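Local coordinates for Lmo1076 protein (Listeria monocytogenes serovar 1/2a, PDB 3FI7) that hydrolyses cell-wall peptidoglycan as a virulence-associated, autoinhibited GH73 N-acetylglucosaminidase, of which this is the catalytic domain, at residues N35-Q40 / E118-N123. Sequence-based numbering, arbitrary orientation.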
ATOM      1  N   ASN A  35      -0.971  -4.702   9.789  1.00 31.39           N
ATOM      2  CA  ASN A  35      -0.070  -5.558  10.558  1.00 29.03           C
ATOM      3  C   ASN A  35       0.561  -6.638   9.685  1.00 35.07           C
ATOM      4  O   ASN A  35       1.694  -7.028   9.910  1.00 33.20           O
ATOM      5  CB  ASN A  35      -0.798  -6.214  11.737  1.00 25.08           C
ATOM      6  CG  ASN A  35      -1.327  -5.199  12.747  1.00 26.77           C
ATOM      7  OD1 ASN A  35      -0.922  -4.034  12.756  1.00 26.35           O
ATOM      8  ND2 ASN A  35      -2.246  -5.643  13.596  1.00 28.58           N
ATOM      9  N   SER A  36      -0.177  -7.114   8.684  1.00 32.24           N
ATOM     10  CA  SER A  36       0.294  -8.218   7.854  1.00 29.72           C
ATOM     11  C   SER A  36       1.336  -7.824   6.805  1.00 33.68           C
ATOM     12  O   SER A  36       2.026  -8.685   6.290  1.00 35.51           O
ATOM     13  CB  SER A  36      -0.880  -8.911   7.152  1.00 30.08           C
ATOM     14  OG  SER A  36      -1.313  -8.156   6.033  1.00 36.99           O
ATOM     15  N   ILE A  37       1.455  -6.540   6.480  1.00 29.63           N
ATOM     16  CA  ILE A  37       2.439  -6.133   5.473  1.00 31.49           C
ATOM     17  C   ILE A  37       3.514  -5.156   5.965  1.00 36.95           C
ATOM     18  O   ILE A  37       4.430  -4.814   5.216  1.00 38.42           O
ATOM     19  CB  ILE A  37       1.758  -5.500   4.246  1.00 35.39           C
ATOM     20  CG1 ILE A  37       0.941  -4.265   4.663  1.00 23.55           C
ATOM     21  CG2 ILE A  37       0.889  -6.528   3.512  1.00 24.97           C
ATOM     22  CD1 ILE A  37       0.664  -3.306   3.477  1.00 34.14           C
ATOM     23  N   SER A  38       3.409  -4.698   7.209  1.00 29.75           N
ATOM     24  CA  SER A  38       4.291  -3.630   7.681  1.00 30.24           C
ATOM     25  C   SER A  38       5.751  -4.075   7.737  1.00 32.96           C
ATOM     26  O   SER A  38       6.650  -3.304   7.408  1.00 38.69           O
ATOM     27  CB  SER A  38       3.835  -3.088   9.046  1.00 26.44           C
ATOM     28  OG  SER A  38       3.952  -4.082  10.059  1.00 35.19           O
ATOM     29  N   THR A  39       5.986  -5.315   8.155  1.00 32.67           N
ATOM     30  CA  THR A  39       7.348  -5.842   8.229  1.00 35.10           C
ATOM     31  C   THR A  39       8.038  -5.850   6.862  1.00 33.80           C
ATOM     32  O   THR A  39       9.160  -5.364   6.717  1.00 32.73           O
ATOM     33  CB  THR A  39       7.369  -7.269   8.785  1.00 34.19           C
ATOM     34  OG1 THR A  39       6.615  -7.311   9.997  1.00 34.61           O
ATOM     35  CG2 THR A  39       8.823  -7.729   9.051  1.00 32.19           C
ATOM     36  N   GLN A  40       7.356  -6.400   5.867  1.00 35.15           N
ATOM     37  CA  GLN A  40       7.898  -6.468   4.513  1.00 36.64           C
ATOM     38  C   GLN A  40       8.026  -5.077   3.915  1.00 37.43           C
ATOM     39  O   GLN A  40       8.961  -4.805   3.171  1.00 40.64           O
ATOM     40  CB  GLN A  40       7.027  -7.359   3.618  1.00 33.01           C
ATOM     41  CG  GLN A  40       7.052  -8.834   4.022  1.00 39.98           C
ATOM     42  CD  GLN A  40       5.775  -9.596   3.626  1.00 66.40           C
ATOM     43  OE1 GLN A  40       4.642  -9.107   3.802  1.00 60.99           O
ATOM     44  NE2 GLN A  40       5.957 -10.810   3.106  1.00 62.23           N
ATOM     45  N   GLU A 118       6.044 -10.110  -2.958  1.00 39.08           N
ATOM     46  CA  GLU A 118       6.491  -9.832  -4.320  1.00 37.94           C
ATOM     47  C   GLU A 118       5.669  -8.701  -4.942  1.00 45.24           C
ATOM     48  O   GLU A 118       6.166  -7.936  -5.774  1.00 42.78           O
ATOM     49  CB  GLU A 118       6.430 -11.098  -5.180  1.00 40.10           C
ATOM     50  CG  GLU A 118       7.466 -12.162  -4.803  1.00 43.94           C
ATOM     51  CD  GLU A 118       7.087 -12.989  -3.572  1.00 53.84           C
ATOM     52  OE1 GLU A 118       7.976 -13.667  -3.019  1.00 64.88           O
ATOM     53  OE2 GLU A 118       5.911 -12.980  -3.155  1.00 57.60           O
ATOM     54  N   SER A 119       4.411  -8.597  -4.520  1.00 40.62           N
ATOM     55  CA  SER A 119       3.531  -7.513  -4.948  1.00 38.73           C
ATOM     56  C   SER A 119       4.041  -6.156  -4.415  1.00 36.52           C
ATOM     57  O   SER A 119       4.151  -5.179  -5.168  1.00 32.62           O
ATOM     58  CB  SER A 119       2.096  -7.798  -4.481  1.00 38.73           C
ATOM     59  OG  SER A 119       1.221  -6.718  -4.749  1.00 38.44           O
ATOM     60  N   LEU A 120       4.370  -6.104  -3.126  1.00 32.30           N
ATOM     61  CA  LEU A 120       4.966  -4.901  -2.541  1.00 35.74           C
ATOM     62  C   LEU A 120       6.285  -4.548  -3.230  1.00 37.44           C
ATOM     63  O   LEU A 120       6.563  -3.380  -3.499  1.00 38.72           O
ATOM     64  CB  LEU A 120       5.187  -5.065  -1.035  1.00 28.33           C
ATOM     65  CG  LEU A 120       3.909  -5.213  -0.205  1.00 37.26           C
ATOM     66  CD1 LEU A 120       4.200  -5.887   1.139  1.00 34.68           C
ATOM     67  CD2 LEU A 120       3.210  -3.859  -0.016  1.00 28.21           C
ATOM     68  N   GLU A 121       7.095  -5.556  -3.525  1.00 36.35           N
ATOM     69  CA  GLU A 121       8.381  -5.302  -4.162  1.00 40.69           C
ATOM     70  C   GLU A 121       8.211  -4.690  -5.561  1.00 41.76           C
ATOM     71  O   GLU A 121       8.981  -3.808  -5.954  1.00 39.78           O
ATOM     72  CB  GLU A 121       9.245  -6.564  -4.211  1.00 33.46           C
ATOM     73  CG  GLU A 121      10.612  -6.328  -4.853  1.00 42.26           C
ATOM     74  CD  GLU A 121      11.704  -7.232  -4.296  1.00 59.12           C
ATOM     75  OE1 GLU A 121      11.371  -8.307  -3.747  1.00 63.90           O
ATOM     76  OE2 GLU A 121      12.899  -6.865  -4.410  1.00 58.29           O
ATOM     77  N   ASP A 122       7.205  -5.152  -6.302  1.00 35.59           N
ATOM     78  CA  ASP A 122       6.891  -4.558  -7.600  1.00 36.98           C
ATOM     79  C   ASP A 122       6.566  -3.076  -7.480  1.00 35.89           C
ATOM     80  O   ASP A 122       7.007  -2.282  -8.307  1.00 40.68           O
ATOM     81  CB  ASP A 122       5.747  -5.296  -8.307  1.00 47.42           C
ATOM     82  CG  ASP A 122       6.227  -6.114  -9.507  1.00 78.30           C
ATOM     83  OD1 ASP A 122       5.406  -6.352 -10.425  1.00 88.13           O
ATOM     84  OD2 ASP A 122       7.419  -6.510  -9.540  1.00 79.46           O
ATOM     85  N   ASN A 123       5.797  -2.708  -6.453  1.00 31.72           N
ATOM     86  CA  ASN A 123       5.469  -1.306  -6.209  1.00 34.26           C
ATOM     87  C   ASN A 123       6.738  -0.512  -5.921  1.00 39.81           C
ATOM     88  O   ASN A 123       6.913   0.596  -6.428  1.00 46.77           O
ATOM     89  CB  ASN A 123       4.446  -1.167  -5.066  1.00 26.86           C
ATOM     90  CG  ASN A 123       4.326   0.264  -4.537  1.00 35.66           C
ATOM     91  OD1 ASN A 123       4.937   0.618  -3.527  1.00 41.08           O
ATOM     92  ND2 ASN A 123       3.527   1.082  -5.204  1.00 35.77           N
TER
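Leu120 reaches across from helix 116-129 and sets its CD1 methyl against two residues one turn apart on helix 29-47. CD1 lies 4.0 Å from CB of Ile37 and also 4.0 Å from CB of Gln40, while CG2 of Ile37 approaches the same methyl at 4.1 Å. The Ile37 and Leu120 side chains cross at about a right angle, and the leucine touches with the end of its chain, CD1, alone. A branched isoleucine suits its place here: with CG1 set between the backbone N and the carbonyl carbon (chi1 59°), CG2 falls beside the N and joins CB in facing the leucine. This apolar side of the contact is buried, and its interactions across the two helices are van der Waals ones.

Toward Gln40 the contact opens: its CB packs as closely as that of Ile37, but the residue is partly exposed, a fitting place for a side chain with an aliphatic stem and a polar end. OE2 of Glu121, also partly exposed, pairs with Lys47 in a salt bridge and with Tyr48 OH in a hydrogen bond, at and just beyond the end of helix 29-47.

The pair is plain core packing in the lysozyme-clan glucosaminidase domain: helix 52-63 contributes Ile56 and Ala59 against Ile37 and Met55 against Leu120, and Leu44 of helix 29-47 extends the apolar surface along Leu120, joining three helices.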